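Local atomic coordinates of LytB (Plasmodium falciparum, PDB entry 4N7B), a protein that reduces (E)-4-hydroxy-3-methylbut-2-enyl diphosphate to isopentenyl and dimethylallyl diphosphate with an iron-sulfur cluster, the last step of apicoplast isoprenoid precursor synthesis. Residues 236-248 with 520-533. Residues are numbered along the deposited sequence; the frame is centred on the assembly and turned at random.
Sequences RAIETVEECLKLF and WKLPKNFLHMIKER
Helices 236-247 and 524-533 run side by side in the same sense, their axes 32° apart and 11.3 Å at closest approach. Phe526 is the knob in a hole formed by Thr240, Glu243, Cys244 and Leu247. Its ring reaches across because chi1 (177°) sets CG opposite the backbone N, and its CZ lies 3.2 Å from Glu243 CB, at the ring edge. Cys244 SG stands 4.1 Å from the ring centroid, an oblique sulfur-aromatic contact, and Ile530 CD1, from the same helix as Phe526, lies over one face, offset toward the rim. Farther on, Leu247 CD1 meets Ile530 CG1 at 3.7 Å, and Phe248 CZ touches Met529 SD. Both helices lie on the same face of the four-stranded parallel sheet containing strand 309-312, as in an alpha/beta sandwich layer: Ile311 touches Thr240, Cys244 and Phe526. Toward the cluster the contact turns polar: the extended Arg236 chain donates NE to Lys521 O (3.0 Å, N-H...O 156°), the acceptor lying in the guanidinium plane. NH2 reaches the same carbonyl through a water, Pro523 CG covers one guanidinium face, and NH1 bonds Thr314 O. Trp520, just before the gripped carbonyl, has its side chain about 4 Å from the bound three-iron cluster (nearest atoms), beside the cluster ligand Cys315.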
loop_
_atom_site.group_PDB
_atom_site.type_symbol
_atom_site.label_atom_id
_atom_site.label_comp_id
_atom_site.label_asym_id
_atom_site.label_seq_id
_atom_site.Cartn_x
_atom_site.Cartn_y
_atom_site.Cartn_z
ATOM N N ARG A 236 0.791 11.893 1.607
ATOM C CA ARG A 236 2.135 12.461 1.670
ATOM C C ARG A 236 2.909 12.314 0.358
ATOM O O ARG A 236 3.595 13.229 -0.092
ATOM C CB ARG A 236 2.905 11.783 2.789
ATOM C CG ARG A 236 4.348 12.217 2.941
ATOM C CD ARG A 236 4.905 11.570 4.207
ATOM N NE ARG A 236 6.328 11.821 4.433
ATOM C CZ ARG A 236 7.319 11.042 4.003
ATOM N NH1 ARG A 236 7.059 9.967 3.273
ATOM N NH2 ARG A 236 8.583 11.346 4.294
ATOM N N ALA A 237 2.810 11.149 -0.255
ATOM C CA ALA A 237 3.562 10.890 -1.463
ATOM C C ALA A 237 3.023 11.754 -2.610
ATOM O O ALA A 237 3.785 12.347 -3.376
ATOM C CB ALA A 237 3.485 9.412 -1.798
ATOM N N ILE A 238 1.705 11.848 -2.719
ATOM C CA ILE A 238 1.102 12.681 -3.752
ATOM C C ILE A 238 1.490 14.139 -3.556
ATOM O O ILE A 238 1.953 14.795 -4.485
ATOM C CB ILE A 238 -0.427 12.554 -3.756
ATOM C CG1 ILE A 238 -0.825 11.100 -4.060
ATOM C CG2 ILE A 238 -1.034 13.481 -4.790
ATOM C CD1 ILE A 238 -2.313 10.815 -3.968
ATOM N N GLU A 239 1.318 14.649 -2.344
ATOM C CA GLU A 239 1.647 16.044 -2.071
ATOM C C GLU A 239 3.127 16.301 -2.389
ATOM O O GLU A 239 3.487 17.358 -2.895
ATOM C CB GLU A 239 1.313 16.387 -0.614
ATOM C CG GLU A 239 1.521 17.870 -0.248
ATOM C CD GLU A 239 1.041 18.217 1.171
ATOM O OE1 GLU A 239 1.132 19.406 1.562
ATOM O OE2 GLU A 239 0.575 17.301 1.894
ATOM N N THR A 240 3.982 15.316 -2.127
ATOM C CA THR A 240 5.407 15.469 -2.417
ATOM C C THR A 240 5.607 15.761 -3.898
ATOM O O THR A 240 6.375 16.646 -4.263
ATOM C CB THR A 240 6.216 14.219 -2.052
ATOM O OG1 THR A 240 6.293 14.092 -0.626
ATOM C CG2 THR A 240 7.622 14.312 -2.625
ATOM N N VAL A 241 4.909 15.033 -4.759
ATOM C CA VAL A 241 5.066 15.237 -6.201
ATOM C C VAL A 241 4.469 16.558 -6.641
ATOM O O VAL A 241 5.077 17.287 -7.422
ATOM C CB VAL A 241 4.416 14.110 -7.026
ATOM C CG1 VAL A 241 4.561 14.380 -8.526
ATOM C CG2 VAL A 241 5.055 12.771 -6.672
ATOM N N GLU A 242 3.277 16.862 -6.137
ATOM C CA GLU A 242 2.567 18.084 -6.505
ATOM C C GLU A 242 3.363 19.329 -6.112
ATOM O O GLU A 242 3.351 20.353 -6.805
ATOM C CB GLU A 242 1.194 18.105 -5.829
ATOM C CG GLU A 242 0.089 17.448 -6.655
ATOM C CD GLU A 242 -1.154 17.130 -5.836
ATOM O OE1 GLU A 242 -1.150 17.409 -4.615
ATOM O OE2 GLU A 242 -2.133 16.583 -6.406
ATOM N N GLU A 243 4.082 19.227 -5.006
ATOM C CA GLU A 243 4.765 20.373 -4.456
ATOM C C GLU A 243 6.086 20.601 -5.202
ATOM O O GLU A 243 6.544 21.743 -5.342
ATOM C CB GLU A 243 4.956 20.172 -2.954
ATOM C CG GLU A 243 5.298 21.441 -2.212
ATOM C CD GLU A 243 4.124 22.381 -2.130
ATOM O OE1 GLU A 243 2.979 21.897 -1.994
ATOM O OE2 GLU A 243 4.352 23.598 -2.222
ATOM N N CYS A 244 6.669 19.520 -5.715
ATOM C CA CYS A 244 7.862 19.605 -6.552
ATOM C C CYS A 244 7.514 20.256 -7.876
ATOM O O CYS A 244 8.277 21.058 -8.418
ATOM C CB CYS A 244 8.419 18.212 -6.817
ATOM S SG CYS A 244 9.419 17.554 -5.463
ATOM N N LEU A 245 6.348 19.894 -8.397
ATOM C CA LEU A 245 5.864 20.462 -9.646
ATOM C C LEU A 245 5.620 21.966 -9.532
ATOM O O LEU A 245 5.781 22.689 -10.508
ATOM C CB LEU A 245 4.586 19.754 -10.085
ATOM C CG LEU A 245 4.818 18.350 -10.644
ATOM C CD1 LEU A 245 3.514 17.584 -10.714
ATOM C CD2 LEU A 245 5.452 18.450 -12.028
ATOM N N LYS A 246 5.230 22.432 -8.348
ATOM C CA LYS A 246 5.012 23.860 -8.120
ATOM C C LYS A 246 6.336 24.601 -8.103
ATOM O O LYS A 246 6.461 25.692 -8.664
ATOM C CB LYS A 246 4.263 24.099 -6.806
ATOM C CG LYS A 246 2.763 23.880 -6.928
ATOM C CD LYS A 246 2.051 23.837 -5.575
ATOM C CE LYS A 246 0.710 23.082 -5.684
ATOM N NZ LYS A 246 0.128 22.719 -4.357
ATOM N N LEU A 247 7.334 23.999 -7.470
ATOM C CA LEU A 247 8.622 24.655 -7.322
ATOM C C LEU A 247 9.421 24.615 -8.608
ATOM O O LEU A 247 9.737 25.654 -9.180
ATOM C CB LEU A 247 9.434 24.010 -6.204
ATOM C CG LEU A 247 8.873 24.180 -4.793
ATOM C CD1 LEU A 247 9.907 23.695 -3.787
ATOM C CD2 LEU A 247 8.474 25.632 -4.516
ATOM N N PHE A 248 9.744 23.412 -9.066
ATOM C CA PHE A 248 10.666 23.251 -10.183
ATOM C C PHE A 248 9.934 23.002 -11.484
ATOM O O PHE A 248 8.774 22.604 -11.497
ATOM C CB PHE A 248 11.621 22.109 -9.888
ATOM C CG PHE A 248 12.052 22.062 -8.456
ATOM C CD1 PHE A 248 13.095 22.853 -8.012
ATOM C CD2 PHE A 248 11.395 21.250 -7.544
ATOM C CE1 PHE A 248 13.487 22.824 -6.690
ATOM C CE2 PHE A 248 11.784 21.217 -6.216
ATOM C CZ PHE A 248 12.830 22.006 -5.789
ATOM N N TRP A 520 2.485 12.940 9.766
ATOM C CA TRP A 520 3.730 13.014 9.028
ATOM C C TRP A 520 3.810 14.312 8.219
ATOM O O TRP A 520 2.826 14.762 7.652
ATOM C CB TRP A 520 3.854 11.806 8.112
ATOM C CG TRP A 520 3.741 10.489 8.852
ATOM C CD1 TRP A 520 4.022 10.251 10.170
ATOM C CD2 TRP A 520 3.303 9.243 8.305
ATOM N NE1 TRP A 520 3.793 8.924 10.473
ATOM C CE2 TRP A 520 3.355 8.285 9.342
ATOM C CE3 TRP A 520 2.881 8.841 7.033
ATOM C CZ2 TRP A 520 2.988 6.964 9.152
ATOM C CZ3 TRP A 520 2.522 7.513 6.843
ATOM C CH2 TRP A 520 2.584 6.592 7.898
ATOM N N LYS A 521 4.991 14.911 8.180
ATOM C CA LYS A 521 5.241 16.055 7.315
ATOM C C LYS A 521 5.900 15.560 6.029
ATOM O O LYS A 521 6.238 14.385 5.923
ATOM C CB LYS A 521 6.152 17.054 8.030
ATOM C CG LYS A 521 5.473 17.783 9.183
ATOM C CD LYS A 521 6.376 18.862 9.756
ATOM C CE LYS A 521 5.573 20.014 10.383
ATOM N NZ LYS A 521 5.081 19.745 11.773
ATOM N N LEU A 522 6.097 16.446 5.059
ATOM C CA LEU A 522 6.825 16.085 3.846
ATOM C C LEU A 522 8.296 15.814 4.158
ATOM O O LEU A 522 8.799 16.217 5.207
ATOM C CB LEU A 522 6.711 17.204 2.809
ATOM C CG LEU A 522 5.279 17.511 2.351
ATOM C CD1 LEU A 522 5.264 18.714 1.456
ATOM C CD2 LEU A 522 4.657 16.306 1.631
ATOM N N PRO A 523 8.998 15.130 3.240
ATOM C CA PRO A 523 10.432 14.850 3.397
ATOM C C PRO A 523 11.203 16.114 3.758
ATOM O O PRO A 523 10.960 17.167 3.181
ATOM C CB PRO A 523 10.838 14.324 2.015
ATOM C CG PRO A 523 9.579 13.678 1.496
ATOM C CD PRO A 523 8.467 14.584 1.980
ATOM N N LYS A 524 12.119 16.011 4.712
ATOM C CA LYS A 524 12.689 17.200 5.324
ATOM C C LYS A 524 13.550 18.027 4.380
ATOM O O LYS A 524 13.569 19.255 4.480
ATOM C CB LYS A 524 13.454 16.823 6.593
ATOM C CG LYS A 524 12.499 16.423 7.704
ATOM C CD LYS A 524 13.196 16.026 8.990
ATOM C CE LYS A 524 12.214 15.333 9.941
ATOM N NZ LYS A 524 12.706 15.336 11.343
ATOM N N ASN A 525 14.253 17.379 3.458
ATOM C CA ASN A 525 15.121 18.130 2.553
ATOM C C ASN A 525 14.249 18.930 1.607
ATOM O O ASN A 525 14.542 20.074 1.269
ATOM C CB ASN A 525 16.039 17.199 1.769
ATOM C CG ASN A 525 15.274 16.261 0.884
ATOM O OD1 ASN A 525 14.098 15.984 1.137
ATOM N ND2 ASN A 525 15.927 15.755 -0.158
ATOM N N PHE A 526 13.148 18.320 1.207
ATOM C CA PHE A 526 12.195 18.971 0.342
ATOM C C PHE A 526 11.558 20.175 1.030
ATOM O O PHE A 526 11.344 21.215 0.405
ATOM C CB PHE A 526 11.132 17.968 -0.053
ATOM C CG PHE A 526 10.063 18.542 -0.894
ATOM C CD1 PHE A 526 10.387 19.343 -1.971
ATOM C CD2 PHE A 526 8.737 18.283 -0.623
ATOM C CE1 PHE A 526 9.413 19.882 -2.761
ATOM C CE2 PHE A 526 7.752 18.816 -1.409
ATOM C CZ PHE A 526 8.094 19.623 -2.486
ATOM N N LEU A 527 11.255 20.037 2.317
ATOM C CA LEU A 527 10.721 21.148 3.103
ATOM C C LEU A 527 11.721 22.296 3.176
ATOM O O LEU A 527 11.344 23.461 3.078
ATOM C CB LEU A 527 10.383 20.695 4.521
ATOM C CG LEU A 527 9.087 19.914 4.716
ATOM C CD1 LEU A 527 9.011 19.387 6.137
ATOM C CD2 LEU A 527 7.900 20.807 4.409
ATOM N N HIS A 528 12.996 21.965 3.352
ATOM C CA HIS A 528 14.035 22.986 3.428
ATOM C C HIS A 528 14.046 23.827 2.153
ATOM O O HIS A 528 14.152 25.057 2.204
ATOM C CB HIS A 528 15.411 22.349 3.635
ATOM C CG HIS A 528 16.493 23.343 3.936
ATOM N ND1 HIS A 528 16.623 23.954 5.166
ATOM C CD2 HIS A 528 17.487 23.842 3.163
ATOM C CE1 HIS A 528 17.655 24.778 5.141
ATOM N NE2 HIS A 528 18.195 24.729 3.936
ATOM N N MET A 529 13.939 23.150 1.012
ATOM C CA MET A 529 13.897 23.829 -0.278
ATOM C C MET A 529 12.770 24.843 -0.281
ATOM O O MET A 529 12.979 26.034 -0.534
ATOM C CB MET A 529 13.679 22.823 -1.402
ATOM C CG MET A 529 14.804 21.814 -1.535
ATOM S SD MET A 529 14.492 20.596 -2.825
ATOM C CE MET A 529 15.701 19.342 -2.416
ATOM N N ILE A 530 11.568 24.354 0.009
ATOM C CA ILE A 530 10.380 25.194 0.047
ATOM C C ILE A 530 10.642 26.460 0.865
ATOM O O ILE A 530 10.338 27.571 0.419
ATOM C CB ILE A 530 9.188 24.428 0.642
ATOM C CG1 ILE A 530 8.801 23.271 -0.283
ATOM C CG2 ILE A 530 8.001 25.351 0.855
ATOM C CD1 ILE A 530 7.671 22.393 0.249
ATOM N N LYS A 531 11.231 26.289 2.047
ATOM C CA LYS A 531 11.476 27.404 2.952
ATOM C C LYS A 531 12.330 28.463 2.261
ATOM O O LYS A 531 12.024 29.657 2.314
ATOM C CB LYS A 531 12.167 26.924 4.228
ATOM C CG LYS A 531 11.822 27.754 5.460
ATOM C CD LYS A 531 12.644 27.348 6.680
ATOM C CE LYS A 531 14.120 27.708 6.508
ATOM N NZ LYS A 531 14.939 27.359 7.705
ATOM N N GLU A 532 13.404 28.022 1.611
ATOM C CA GLU A 532 14.252 28.927 0.846
ATOM C C GLU A 532 13.424 29.742 -0.128
ATOM O O GLU A 532 13.244 30.949 0.039
ATOM C CB GLU A 532 15.300 28.152 0.050
ATOM C CG GLU A 532 16.714 28.384 0.523
ATOM C CD GLU A 532 17.116 27.414 1.608
ATOM O OE1 GLU A 532 17.313 27.853 2.761
ATOM O OE2 GLU A 532 17.229 26.207 1.306
ATOM N N ARG A 533 12.917 29.055 -1.145
ATOM C CA ARG A 533 12.250 29.690 -2.272
ATOM C C ARG A 533 11.226 30.764 -1.874
ATOM O O ARG A 533 10.978 31.701 -2.636
ATOM C CB ARG A 533 11.568 28.626 -3.128
ATOM C CG ARG A 533 11.148 29.134 -4.484
ATOM C CD ARG A 533 12.280 29.043 -5.495
ATOM N NE ARG A 533 12.008 28.030 -6.508
ATOM C CZ ARG A 533 10.921 28.003 -7.277
ATOM N NH1 ARG A 533 9.977 28.934 -7.163
ATOM N NH2 ARG A 533 10.773 27.034 -8.167
HETATM O O HOH W 1 9.014 13.245 6.819
#